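Local coordinates for protein poly-beta-hydroxybuterate polymerase (Cupriavidus necator, PDB 5T6O) that probably acts as an acyltransferase that builds polyhydroxybutyrate, a bacterial storage polyester, and is represented here by its catalytic alpha/beta hydrolase domain, at residues Q24-K29 with V72-W77; A104-G109 with Y369-Y374; V17-Y22 with R375-A380; K112-G117 with A140-L145; A96-I101 with A130-R135. The protein carries 1 engineered substitution. All coordinates share one frame; numbering follows the deposited sequence.

Contact 1: residues Q24-K29 with V72-W77; sequences QLLQYK and VFLVSW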
# COMPACT_ATOMS: atom_id res chain seq x y z
N GLN A 24 -25.93 -13.00 29.85
CA GLN A 24 -27.30 -12.62 30.15
C GLN A 24 -28.02 -12.25 28.86
O GLN A 24 -27.45 -11.55 28.01
CB GLN A 24 -27.36 -11.44 31.11
CG GLN A 24 -26.89 -11.76 32.52
CD GLN A 24 -26.99 -10.58 33.44
OE1 GLN A 24 -26.51 -9.48 33.13
NE2 GLN A 24 -27.66 -10.78 34.59
N LEU A 25 -29.26 -12.71 28.70
CA LEU A 25 -30.06 -12.30 27.56
C LEU A 25 -30.89 -11.08 27.97
O LEU A 25 -31.68 -11.16 28.90
CB LEU A 25 -30.99 -13.42 27.09
CG LEU A 25 -31.67 -13.09 25.75
CD1 LEU A 25 -30.66 -13.03 24.62
CD2 LEU A 25 -32.76 -14.13 25.45
N LEU A 26 -30.67 -9.95 27.29
CA LEU A 26 -31.50 -8.78 27.50
C LEU A 26 -32.65 -8.76 26.50
O LEU A 26 -32.49 -9.19 25.35
CB LEU A 26 -30.71 -7.48 27.35
CG LEU A 26 -29.38 -7.36 28.12
CD1 LEU A 26 -28.83 -5.92 28.03
CD2 LEU A 26 -29.54 -7.77 29.55
N GLN A 27 -33.80 -8.26 26.94
CA GLN A 27 -34.93 -7.97 26.06
C GLN A 27 -35.35 -6.53 26.34
O GLN A 27 -35.55 -6.17 27.50
CB GLN A 27 -36.13 -8.90 26.30
CG GLN A 27 -37.32 -8.59 25.38
CD GLN A 27 -38.52 -9.50 25.62
OE1 GLN A 27 -39.60 -9.29 25.05
NE2 GLN A 27 -38.33 -10.51 26.46
N TYR A 28 -35.47 -5.72 25.30
CA TYR A 28 -35.76 -4.31 25.51
C TYR A 28 -37.26 -4.02 25.51
O TYR A 28 -38.04 -4.70 24.84
CB TYR A 28 -35.04 -3.46 24.46
CG TYR A 28 -33.55 -3.53 24.70
CD1 TYR A 28 -32.95 -2.71 25.66
CD2 TYR A 28 -32.75 -4.44 24.02
CE1 TYR A 28 -31.58 -2.77 25.91
CE2 TYR A 28 -31.38 -4.53 24.28
CZ TYR A 28 -30.81 -3.69 25.21
OH TYR A 28 -29.46 -3.75 25.45
N LYS A 29 -37.64 -3.03 26.31
CA LYS A 29 -39.04 -2.61 26.39
C LYS A 29 -39.49 -2.01 25.06
O LYS A 29 -38.76 -1.22 24.45
CB LYS A 29 -39.23 -1.56 27.50
CG LYS A 29 -40.68 -1.15 27.76
CD LYS A 29 -40.75 -0.06 28.82
CE LYS A 29 -42.14 0.59 28.87
N VAL A 72 -36.14 -6.47 20.28
CA VAL A 72 -34.69 -6.67 20.29
C VAL A 72 -34.30 -7.48 21.52
O VAL A 72 -34.65 -7.11 22.64
CB VAL A 72 -33.93 -5.34 20.24
CG1 VAL A 72 -32.42 -5.58 20.36
CG2 VAL A 72 -34.23 -4.58 18.94
N PHE A 73 -33.57 -8.57 21.29
CA PHE A 73 -32.88 -9.33 22.32
C PHE A 73 -31.38 -9.14 22.12
O PHE A 73 -30.93 -8.87 21.00
CB PHE A 73 -33.19 -10.82 22.25
CG PHE A 73 -34.63 -11.17 22.53
CD1 PHE A 73 -35.04 -11.48 23.82
CD2 PHE A 73 -35.55 -11.26 21.50
CE1 PHE A 73 -36.36 -11.85 24.08
CE2 PHE A 73 -36.88 -11.62 21.75
CZ PHE A 73 -37.28 -11.92 23.05
N LEU A 74 -30.60 -9.26 23.20
CA LEU A 74 -29.18 -8.99 23.07
C LEU A 74 -28.38 -9.85 24.04
O LEU A 74 -28.77 -10.03 25.20
CB LEU A 74 -28.86 -7.50 23.28
CG LEU A 74 -27.40 -7.03 23.25
CD1 LEU A 74 -27.32 -5.61 22.68
CD2 LEU A 74 -26.78 -7.07 24.67
N VAL A 75 -27.25 -10.35 23.56
CA VAL A 75 -26.33 -11.14 24.37
C VAL A 75 -25.37 -10.21 25.10
O VAL A 75 -24.54 -9.55 24.48
CB VAL A 75 -25.56 -12.12 23.48
CG1 VAL A 75 -24.48 -12.83 24.28
CG2 VAL A 75 -26.52 -13.11 22.83
N SER A 76 -25.48 -10.16 26.44
CA SER A 76 -24.52 -9.44 27.28
C SER A 76 -23.58 -10.46 27.90
O SER A 76 -23.98 -11.22 28.79
CB SER A 76 -25.24 -8.62 28.35
OG SER A 76 -24.31 -8.00 29.21
N TRP A 77 -22.33 -10.48 27.44
CA TRP A 77 -21.40 -11.54 27.82
C TRP A 77 -20.95 -11.39 29.26
O TRP A 77 -20.72 -10.28 29.75
CB TRP A 77 -20.17 -11.51 26.92
CG TRP A 77 -20.45 -11.74 25.47
CD1 TRP A 77 -20.66 -10.81 24.50
CD2 TRP A 77 -20.53 -13.01 24.83
NE1 TRP A 77 -20.86 -11.42 23.28
CE2 TRP A 77 -20.78 -12.78 23.46
CE3 TRP A 77 -20.40 -14.32 25.29
CZ2 TRP A 77 -20.91 -13.82 22.55
CZ3 TRP A 77 -20.52 -15.36 24.37
CH2 TRP A 77 -20.78 -15.10 23.03
O HOH W 1 -25.26 -7.42 31.70
O HOH W 2 -37.52 -4.61 22.05
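Gln24 and Ser76 form a hydrogen-bonded antiparallel pair in the central sheet of the alpha/beta hydrolase domain, with Gln24 N to Ser76 O at 2.8 Å and Ser76 N to Gln24 O at 2.9 Å. Leu26 and Leu74 repeat the pattern two residues on, although the bond from Leu74 N is bent to 144°, and Tyr28 N closes the row on Val72 O at 3.1 Å. A water joins Gln24 OE1 to Ser76 OG, while Gln24 NE2 turns to Glu19 and Glu378. Beyond the Tyr28 end a second water links Tyr28 O to Val72 N. Leu26 and Leu74 lie side by side on the face shared with helix 61-67, where Tyr28 brings its ring edge to Leu74 CB, CE2 being 4.0 Å from it. Leu25, Gln27, Phe73 and Val75 occupy the other face, largely beneath helix 89-108. There Leu25 has CG anti to its backbone N (chi1 -170°) and its methyls oriented by a chi2 of 67°, and Leu25 CD2 meets Phe73 CD1 at 3.9 Å.

Contact 2: residues A104-G109 with Y369-Y374; sequences ARDISG and YGNARY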
# COMPACT_ATOMS: atom_id res chain seq x y z
N ALA A 104 -34.21 -16.84 22.82
CA ALA A 104 -34.92 -15.77 22.13
C ALA A 104 -36.03 -16.32 21.24
O ALA A 104 -37.14 -15.78 21.21
CB ALA A 104 -33.94 -14.94 21.30
N ARG A 105 -35.75 -17.40 20.51
CA ARG A 105 -36.78 -18.01 19.67
C ARG A 105 -37.93 -18.55 20.51
O ARG A 105 -39.10 -18.45 20.12
CB ARG A 105 -36.14 -19.13 18.84
CG ARG A 105 -37.06 -19.80 17.86
CD ARG A 105 -36.28 -20.78 17.00
NE ARG A 105 -37.18 -21.59 16.17
CZ ARG A 105 -37.70 -22.75 16.56
NH1 ARG A 105 -38.51 -23.41 15.74
NH2 ARG A 105 -37.42 -23.25 17.75
N ASP A 106 -37.62 -19.13 21.68
CA ASP A 106 -38.67 -19.65 22.55
C ASP A 106 -39.57 -18.53 23.06
O ASP A 106 -40.80 -18.63 23.02
CB ASP A 106 -38.05 -20.40 23.72
CG ASP A 106 -39.09 -21.11 24.57
OD1 ASP A 106 -39.73 -20.46 25.42
OD2 ASP A 106 -39.25 -22.33 24.37
N ILE A 107 -38.96 -17.45 23.55
CA ILE A 107 -39.75 -16.32 24.04
C ILE A 107 -40.63 -15.75 22.93
O ILE A 107 -41.80 -15.43 23.16
CB ILE A 107 -38.83 -15.24 24.63
CG1 ILE A 107 -38.22 -15.73 25.94
CG2 ILE A 107 -39.59 -13.93 24.80
CD1 ILE A 107 -36.99 -14.97 26.35
N SER A 108 -40.07 -15.61 21.73
CA SER A 108 -40.82 -15.01 20.63
C SER A 108 -42.00 -15.87 20.21
O SER A 108 -42.98 -15.34 19.66
CB SER A 108 -39.91 -14.76 19.42
OG SER A 108 -39.67 -15.97 18.71
N GLY A 109 -41.94 -17.18 20.42
CA GLY A 109 -42.98 -18.03 19.87
C GLY A 109 -42.95 -18.15 18.36
O GLY A 109 -43.85 -18.77 17.79
N TYR A 369 -41.96 -8.65 29.65
CA TYR A 369 -40.73 -9.29 29.21
C TYR A 369 -40.87 -10.81 29.26
O TYR A 369 -41.57 -11.36 30.12
CB TYR A 369 -39.56 -8.86 30.09
CG TYR A 369 -39.27 -7.37 30.10
CD1 TYR A 369 -38.62 -6.77 29.02
CD2 TYR A 369 -39.60 -6.57 31.20
CE1 TYR A 369 -38.33 -5.43 29.02
CE2 TYR A 369 -39.31 -5.21 31.21
CZ TYR A 369 -38.67 -4.65 30.11
OH TYR A 369 -38.36 -3.30 30.08
N GLY A 370 -40.18 -11.48 28.35
CA GLY A 370 -40.02 -12.92 28.41
C GLY A 370 -41.33 -13.67 28.21
O GLY A 370 -42.20 -13.26 27.44
N ASN A 371 -41.45 -14.81 28.88
CA ASN A 371 -42.68 -15.61 28.89
C ASN A 371 -42.73 -16.37 30.21
O ASN A 371 -41.93 -16.12 31.11
CB ASN A 371 -42.73 -16.54 27.66
CG ASN A 371 -41.58 -17.55 27.61
OD1 ASN A 371 -40.81 -17.70 28.55
ND2 ASN A 371 -41.48 -18.26 26.48
N ALA A 372 -43.68 -17.31 30.32
CA ALA A 372 -43.81 -18.06 31.57
C ALA A 372 -42.50 -18.73 31.95
O ALA A 372 -42.11 -18.72 33.12
CB ALA A 372 -44.93 -19.10 31.46
N ARG A 373 -41.80 -19.31 30.97
CA ARG A 373 -40.56 -20.01 31.26
C ARG A 373 -39.44 -19.04 31.65
O ARG A 373 -38.62 -19.36 32.52
CB ARG A 373 -40.14 -20.84 30.04
CG ARG A 373 -38.86 -21.67 30.25
N TYR A 374 -39.40 -17.86 31.04
CA TYR A 374 -38.28 -16.92 31.20
C TYR A 374 -38.81 -15.56 31.62
O TYR A 374 -39.02 -14.69 30.77
CB TYR A 374 -37.48 -16.81 29.90
CG TYR A 374 -36.91 -18.10 29.37
CD1 TYR A 374 -35.76 -18.65 29.93
CD2 TYR A 374 -37.49 -18.76 28.29
CE1 TYR A 374 -35.22 -19.82 29.45
CE2 TYR A 374 -36.95 -19.94 27.79
CZ TYR A 374 -35.81 -20.46 28.39
OH TYR A 374 -35.25 -21.62 27.93
O HOH W 3 -43.62 -17.18 24.53
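Asp106 and Asn371 meet with their flat groups almost perpendicular, carboxylate and amide planes 89° apart, yet they share a good hydrogen bond. Asn371 belongs to an Asx motif in the loop after strand 362-364, and this loop is pinned here to the last turn of helix 89-108. Asn371 ND2 donates a hydrogen bond to Asp106 OD1 at 3.0 Å, with the acceptor lying in the amide plane and met nearly along its C-O axis. The same nitrogen donates to a water that in turn bonds to Ile107 O, so ND2 holds the helix end both directly and through solvent. A chi1 of 61° sets Asn371 CG between the backbone N and the carbonyl carbon, and OD1 accepts from Tyr374 N at 2.9 Å, closing the Asx motif. Asn371 N adds a backbone bond to Tyr374 O. Ile107 supplies the apolar half of this surface contact: its CG2 packs 3.8 Å from Gly370 CA, and its CD1 reaches Tyr374 CB. Asp106 OD1 lies at the edge of the Tyr374 ring, in the ring plane, although the carboxylate as a whole is turned 82° from it. Ile107 CG1 approaches the ring obliquely, 3.9 Å from Tyr374 CD2.

Contact 3: residues V17-Y22 with R375-A380; sequences VFENEY and RAIEPA. With SO4 (sulfate ion), chain C.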
# COMPACT_ATOMS: atom_id res chain seq x y z
N VAL A 17 -33.79 -11.47 30.86
CA VAL A 17 -34.80 -12.53 30.86
C VAL A 17 -34.19 -13.92 30.96
O VAL A 17 -34.93 -14.91 31.07
CB VAL A 17 -35.72 -12.43 29.62
CG1 VAL A 17 -36.57 -11.16 29.67
CG2 VAL A 17 -34.93 -12.49 28.30
N PHE A 18 -32.86 -14.04 30.96
CA PHE A 18 -32.20 -15.33 31.05
C PHE A 18 -30.75 -15.08 31.40
O PHE A 18 -30.17 -14.07 30.97
CB PHE A 18 -32.30 -16.11 29.72
CG PHE A 18 -31.46 -17.37 29.71
CD1 PHE A 18 -31.92 -18.52 30.31
CD2 PHE A 18 -30.19 -17.39 29.12
CE1 PHE A 18 -31.15 -19.68 30.33
CE2 PHE A 18 -29.40 -18.55 29.14
CZ PHE A 18 -29.89 -19.69 29.74
N GLU A 19 -30.15 -16.00 32.14
CA GLU A 19 -28.72 -15.89 32.38
C GLU A 19 -28.14 -17.27 32.65
O GLU A 19 -28.79 -18.13 33.26
CB GLU A 19 -28.41 -14.93 33.54
CG GLU A 19 -28.84 -15.43 34.90
CD GLU A 19 -28.79 -14.35 36.00
OE1 GLU A 19 -28.78 -13.15 35.66
OE2 GLU A 19 -28.77 -14.71 37.19
N ASN A 20 -26.90 -17.47 32.21
CA ASN A 20 -26.14 -18.64 32.63
C ASN A 20 -24.71 -18.17 32.89
O ASN A 20 -24.44 -16.97 33.03
CB ASN A 20 -26.26 -19.79 31.61
CG ASN A 20 -25.58 -19.51 30.27
OD1 ASN A 20 -24.88 -18.51 30.09
ND2 ASN A 20 -25.80 -20.41 29.31
N GLU A 21 -23.77 -19.12 32.95
CA GLU A 21 -22.41 -18.75 33.30
C GLU A 21 -21.77 -17.86 32.24
O GLU A 21 -20.86 -17.09 32.56
CB GLU A 21 -21.56 -20.00 33.51
CG GLU A 21 -21.92 -20.79 34.77
CD GLU A 21 -21.84 -19.94 36.03
OE1 GLU A 21 -20.84 -19.21 36.19
OE2 GLU A 21 -22.79 -20.00 36.85
N TYR A 22 -22.26 -17.92 31.01
CA TYR A 22 -21.61 -17.27 29.88
C TYR A 22 -22.20 -15.93 29.52
O TYR A 22 -21.49 -15.09 28.96
CB TYR A 22 -21.66 -18.18 28.65
CG TYR A 22 -20.90 -19.47 28.83
CD1 TYR A 22 -21.49 -20.57 29.45
CD2 TYR A 22 -19.58 -19.58 28.39
CE1 TYR A 22 -20.78 -21.75 29.63
CE2 TYR A 22 -18.86 -20.77 28.58
CZ TYR A 22 -19.46 -21.84 29.19
OH TYR A 22 -18.75 -23.01 29.35
N ARG A 375 -39.03 -15.35 32.91
CA ARG A 375 -39.51 -14.04 33.35
C ARG A 375 -38.34 -13.12 33.68
O ARG A 375 -37.19 -13.55 33.80
CB ARG A 375 -40.46 -14.18 34.55
CG ARG A 375 -41.88 -14.65 34.19
CD ARG A 375 -42.52 -13.76 33.12
NE ARG A 375 -43.87 -14.20 32.79
CZ ARG A 375 -44.55 -13.81 31.71
NH1 ARG A 375 -43.99 -12.97 30.84
NH2 ARG A 375 -45.78 -14.26 31.49
N ALA A 376 -38.65 -11.83 33.82
CA ALA A 376 -37.62 -10.84 34.09
C ALA A 376 -36.88 -11.15 35.39
O ALA A 376 -37.48 -11.53 36.40
CB ALA A 376 -38.24 -9.44 34.17
N ILE A 377 -35.56 -11.00 35.34
CA ILE A 377 -34.67 -11.27 36.46
C ILE A 377 -34.24 -9.98 37.15
O ILE A 377 -34.28 -9.87 38.38
CB ILE A 377 -33.44 -12.07 35.97
CG1 ILE A 377 -33.86 -13.47 35.53
CG2 ILE A 377 -32.35 -12.11 37.04
CD1 ILE A 377 -32.74 -14.26 34.81
N GLU A 378 -33.83 -8.98 36.37
CA GLU A 378 -33.35 -7.70 36.85
C GLU A 378 -33.35 -6.74 35.67
O GLU A 378 -33.44 -7.18 34.51
CB GLU A 378 -31.93 -7.84 37.45
CG GLU A 378 -30.89 -8.16 36.37
CD GLU A 378 -29.52 -8.53 36.93
OE1 GLU A 378 -29.41 -8.79 38.14
OE2 GLU A 378 -28.55 -8.57 36.15
N PRO A 379 -33.28 -5.43 35.91
CA PRO A 379 -33.34 -4.48 34.78
C PRO A 379 -32.09 -4.52 33.91
O PRO A 379 -30.98 -4.80 34.38
CB PRO A 379 -33.47 -3.11 35.47
CG PRO A 379 -33.91 -3.41 36.89
CD PRO A 379 -33.22 -4.73 37.20
N ALA A 380 -32.28 -4.23 32.63
CA ALA A 380 -31.14 -3.91 31.76
C ALA A 380 -30.46 -2.68 32.36
O ALA A 380 -31.12 -1.83 32.95
CB ALA A 380 -31.60 -3.66 30.34
S SO4 C . -27.96 -23.44 30.78
O1 SO4 C . -28.29 -24.85 30.59
O2 SO4 C . -27.51 -22.86 29.51
O3 SO4 C . -26.91 -23.31 31.79
O4 SO4 C . -29.15 -22.74 31.26
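Ile377 and Glu19 cross obliquely, the CG2 and CD1 methyls of Ile377 lying against the outer part of Glu19. The contact sits at the margin of the alpha/beta hydrolase sheet, where the short, weakly bonded strand 378-379 lies antiparallel beside strand 14-19; Ile377 and Glu378 make their backbone bonds to Val16. Ile377 CD1 settles 3.9 Å from Phe18 N and touches CG of Glu19, while Ile377 CG2 stands 4.0 Å from Glu19 OE1. With chi1 at 68°, CG of Glu19 sits between its backbone N and carbonyl carbon, and the rest of the chain runs out straight. Its carboxylate is held by Arg383 and by Gln24, and Arg383 also pairs with Glu378, which would ease the nearness of two like charges. The Phe18 side chain leaves the backbone away from segment 375-380, and its ring meets a sulfate ion, probably from the crystallisation liquor, at the edge. Asn20 takes that ion too, with Asn20 ND2 bonded to sulfate O2 at 3.0 Å and a nearly straight angle of 170°.

Contact 4: residues K112-G117 with A140-L145; sequences KINVLG and AASVTL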
# COMPACT_ATOMS: atom_id res chain seq x y z
N LYS A 112 -38.89 -18.60 13.28
CA LYS A 112 -37.59 -18.04 12.92
C LYS A 112 -37.45 -16.64 13.50
O LYS A 112 -38.43 -15.91 13.65
CB LYS A 112 -37.40 -18.00 11.40
CG LYS A 112 -37.43 -19.37 10.72
CD LYS A 112 -37.15 -19.26 9.23
CE LYS A 112 -37.33 -20.60 8.52
NZ LYS A 112 -36.39 -21.63 9.02
N ILE A 113 -36.20 -16.28 13.81
CA ILE A 113 -35.85 -14.95 14.29
C ILE A 113 -34.81 -14.34 13.35
O ILE A 113 -34.14 -15.04 12.58
CB ILE A 113 -35.32 -14.98 15.74
CG1 ILE A 113 -33.95 -15.67 15.82
CG2 ILE A 113 -36.34 -15.65 16.68
CD1 ILE A 113 -33.33 -15.68 17.22
N ASN A 114 -34.67 -13.03 13.43
CA ASN A 114 -33.57 -12.36 12.76
C ASN A 114 -32.39 -12.29 13.72
O ASN A 114 -32.57 -12.19 14.94
CB ASN A 114 -33.98 -10.96 12.32
CG ASN A 114 -34.94 -10.99 11.15
OD1 ASN A 114 -34.80 -11.83 10.25
ND2 ASN A 114 -35.93 -10.11 11.17
N VAL A 115 -31.18 -12.39 13.19
CA VAL A 115 -30.00 -12.29 14.04
C VAL A 115 -29.03 -11.27 13.46
O VAL A 115 -28.99 -11.01 12.26
CB VAL A 115 -29.29 -13.65 14.27
CG1 VAL A 115 -30.28 -14.73 14.69
CG2 VAL A 115 -28.50 -14.06 13.04
N LEU A 116 -28.24 -10.68 14.36
CA LEU A 116 -27.23 -9.70 14.02
C LEU A 116 -25.96 -10.04 14.80
O LEU A 116 -26.03 -10.45 15.97
CB LEU A 116 -27.69 -8.26 14.34
CG LEU A 116 -26.70 -7.09 14.26
CD1 LEU A 116 -27.46 -5.78 14.03
CD2 LEU A 116 -25.81 -6.97 15.52
N GLY A 117 -24.82 -9.88 14.15
CA GLY A 117 -23.54 -9.93 14.84
C GLY A 117 -22.74 -8.69 14.51
O GLY A 117 -22.91 -8.08 13.46
N ALA A 140 -32.95 -19.10 11.92
CA ALA A 140 -32.79 -17.71 11.52
C ALA A 140 -33.51 -17.44 10.21
O ALA A 140 -33.38 -18.21 9.25
CB ALA A 140 -31.31 -17.34 11.38
N ALA A 141 -34.27 -16.34 10.18
CA ALA A 141 -34.88 -15.85 8.95
C ALA A 141 -33.88 -15.08 8.10
O ALA A 141 -33.93 -15.14 6.87
CB ALA A 141 -36.09 -14.96 9.27
N SER A 142 -32.96 -14.37 8.75
CA SER A 142 -31.98 -13.54 8.08
C SER A 142 -30.86 -13.27 9.07
O SER A 142 -31.02 -13.46 10.27
CB SER A 142 -32.60 -12.23 7.59
OG SER A 142 -32.73 -11.30 8.65
N VAL A 143 -29.72 -12.83 8.54
CA VAL A 143 -28.52 -12.56 9.31
C VAL A 143 -27.98 -11.20 8.89
O VAL A 143 -27.91 -10.90 7.69
CB VAL A 143 -27.44 -13.64 9.08
CG1 VAL A 143 -26.14 -13.26 9.80
CG2 VAL A 143 -27.94 -15.00 9.56
N THR A 144 -27.61 -10.37 9.87
CA THR A 144 -26.93 -9.11 9.62
C THR A 144 -25.53 -9.21 10.21
O THR A 144 -25.37 -9.41 11.42
CB THR A 144 -27.70 -7.94 10.24
OG1 THR A 144 -29.00 -7.85 9.63
CG2 THR A 144 -26.96 -6.62 10.03
N LEU A 145 -24.52 -9.05 9.36
CA LEU A 145 -23.12 -9.09 9.78
C LEU A 145 -22.56 -7.67 9.71
O LEU A 145 -22.25 -7.18 8.63
CB LEU A 145 -22.32 -10.04 8.89
CG LEU A 145 -22.75 -11.51 8.96
CD1 LEU A 145 -21.84 -12.36 8.03
CD2 LEU A 145 -22.69 -12.04 10.40
O HOH W 4 -30.85 -9.87 10.33
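Val115 and Thr144 lie in the tight, buried part of this parallel strand pair: Thr144 N to Val115 O and Gly117 N to Thr144 O both measure 2.8 Å. Val115 CG2 also nears Val143 CG2, tentatively, since Val115 has two conformers. Leu116 and Thr144 pack more lightly on the other face, their CB atoms 4.1 Å apart. There Ser142 OG donates to Asn114 OD1 at 2.7 Å, approaching from 62° above the amide plane, and a water bonds Val115 O, Ser142 OG and Thr144 OG1, the last also bonded to Trp351 NE1. The solvent side is the start of the pair, where the chain turns a corner at Ala141, whose N bonds to Ile113 O, and Lys112 lays its CB 3.9 Å from Ala141 CB before its amine reaches His138 O. Helix 120-134 joins the strands in a beta-alpha-beta crossover and covers Val115, Ala140 and Val143 through Leu129, while helix 348-358 lies on the Asn114, Leu116, Ser142 and Thr144 face, and strand 40-43 continues the sheet beyond 113-118.

Contact 5: residues A96-I101 with A130-R135; sequences AAIRAI and AVLAAR. With SO4 (sulfate ion), chain C.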
# COMPACT_ATOMS: atom_id res chain seq x y z
N ALA A 96 -23.63 -20.09 24.71
CA ALA A 96 -24.01 -18.69 24.62
C ALA A 96 -24.68 -18.38 23.28
O ALA A 96 -25.84 -17.96 23.27
CB ALA A 96 -22.79 -17.78 24.83
N ALA A 97 -24.00 -18.61 22.16
CA ALA A 97 -24.60 -18.23 20.87
C ALA A 97 -25.80 -19.11 20.54
O ALA A 97 -26.90 -18.60 20.29
CB ALA A 97 -23.55 -18.32 19.75
N ILE A 98 -25.62 -20.43 20.53
CA ILE A 98 -26.73 -21.32 20.22
C ILE A 98 -27.79 -21.23 21.31
O ILE A 98 -28.99 -21.16 21.02
CB ILE A 98 -26.22 -22.76 20.01
CG1 ILE A 98 -25.36 -22.83 18.75
CG2 ILE A 98 -27.37 -23.74 19.91
CD1 ILE A 98 -24.78 -24.22 18.47
N ARG A 99 -27.36 -21.17 22.57
CA ARG A 99 -28.31 -21.03 23.68
C ARG A 99 -29.14 -19.75 23.54
O ARG A 99 -30.36 -19.77 23.76
CB ARG A 99 -27.56 -21.05 25.01
CG ARG A 99 -28.44 -21.10 26.27
CD ARG A 99 -29.25 -22.39 26.34
NE ARG A 99 -29.70 -22.65 27.71
CZ ARG A 99 -30.97 -22.86 28.07
NH1 ARG A 99 -31.26 -23.08 29.34
NH2 ARG A 99 -31.93 -22.88 27.16
N ALA A 100 -28.50 -18.63 23.17
CA ALA A 100 -29.24 -17.37 23.05
C ALA A 100 -30.26 -17.43 21.93
O ALA A 100 -31.37 -16.90 22.05
CB ALA A 100 -28.29 -16.20 22.82
N ILE A 101 -29.89 -18.06 20.81
CA ILE A 101 -30.85 -18.26 19.72
C ILE A 101 -32.05 -19.05 20.22
O ILE A 101 -33.21 -18.70 19.93
CB ILE A 101 -30.16 -18.94 18.53
CG1 ILE A 101 -29.15 -17.99 17.89
CG2 ILE A 101 -31.18 -19.38 17.48
CD1 ILE A 101 -28.23 -18.69 16.91
N ALA A 130 -23.94 -22.01 11.37
CA ALA A 130 -23.39 -23.10 10.57
C ALA A 130 -23.43 -24.42 11.34
O ALA A 130 -23.71 -25.47 10.75
CB ALA A 130 -21.97 -22.76 10.12
N VAL A 131 -23.13 -24.38 12.64
CA VAL A 131 -23.26 -25.58 13.47
C VAL A 131 -24.70 -26.06 13.48
O VAL A 131 -24.98 -27.25 13.28
CB VAL A 131 -22.74 -25.31 14.89
CG1 VAL A 131 -23.18 -26.43 15.87
CG2 VAL A 131 -21.21 -25.19 14.89
N LEU A 132 -25.64 -25.13 13.69
CA LEU A 132 -27.05 -25.49 13.73
C LEU A 132 -27.52 -26.07 12.40
O LEU A 132 -28.31 -27.02 12.38
CB LEU A 132 -27.88 -24.27 14.12
CG LEU A 132 -27.86 -23.91 15.61
CD1 LEU A 132 -28.37 -22.49 15.87
CD2 LEU A 132 -28.67 -24.93 16.40
N ALA A 133 -27.06 -25.52 11.28
CA ALA A 133 -27.50 -26.03 9.98
C ALA A 133 -27.05 -27.47 9.77
O ALA A 133 -27.80 -28.30 9.26
CB ALA A 133 -26.99 -25.13 8.84
N ALA A 134 -25.81 -27.78 10.18
CA ALA A 134 -25.33 -29.16 10.10
C ALA A 134 -26.14 -30.10 10.99
O ALA A 134 -26.17 -31.31 10.74
CB ALA A 134 -23.85 -29.21 10.48
N ARG A 135 -26.78 -29.58 12.04
CA ARG A 135 -27.71 -30.36 12.85
C ARG A 135 -29.11 -30.42 12.25
O ARG A 135 -30.01 -30.98 12.87
CB ARG A 135 -27.79 -29.79 14.28
CG ARG A 135 -26.47 -29.80 15.05
CD ARG A 135 -26.62 -29.21 16.46
NE ARG A 135 -25.37 -29.26 17.21
CZ ARG A 135 -25.12 -28.58 18.33
NH1 ARG A 135 -23.94 -28.69 18.94
NH2 ARG A 135 -26.05 -27.78 18.84
S SO4 C . -27.96 -23.44 30.78
O1 SO4 C . -28.29 -24.85 30.59
O2 SO4 C . -27.51 -22.86 29.51
O3 SO4 C . -26.91 -23.31 31.79
O4 SO4 C . -29.15 -22.74 31.26
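Helices 89-108 and 120-134, which flank one face of the alpha/beta hydrolase sheet, meet through Ile98, Ile101 and Leu132. The short helical segments cross at -68° with their axes 11.2 Å apart, a wide spacing bridged by branched side chains without any hydrogen bond between the segments. Ile98 is the hub. Its CG2 touches Leu132 CD2 at 3.9 Å as the two side chains slide past each other in opposite directions. CG1 of Ile98 stands anti to the carbonyl carbon (chi1 -67°), and beyond it CD1 meets two partners: Val131 CG1 at 3.8 Å, the side chains crossing at about a right angle, and Arg135 NH2. Ile101 and Leu132 instead come tip to tip, with Ile101 CD1 3.9 Å from Leu132 CD1. Arg135 runs extended from CG to NE back over its own helix, bringing one face of its guanidinium above Val131 CG1, toward the rim; its charge is met by Glu94. Arg99, on another side of helix 89-108, grips the sulfate ion with two nearly straight bonds, NE to O2 at 2.8 Å and NH1 to O4 at 2.9 Å, while its NH2 pairs with Glu102. Ile101 also touches Leu129 of helix 120-134 and Pro139 in the loop after it. Beneath these helices lies the sheet: Ala96 and Ala100 rest on Trp77 and Val75 of strand 72-77 and on Phe23.

In the fold
From the N terminus, contact 3 opens first and closes last, bringing strand 14-19 against residues 375-380 near the end of the chain; all the others nest inside its loop. Contact 1 follows and closes early, joining strand 23-28 to strand 72-77 before contacts 2, 4 and 5 open. Helix 89-108 then starts both contact 5 and contact 2, whose segments alternate and so cross. Contact 4 also crosses contact 5 but is nested within contact 2, which waits for residues 369-374 to close. Contacts 1, 3 and 4 reach the same sheet, contact 5 joins two helices covering it, and contact 2 ties the C-terminal loop to the first of those helices.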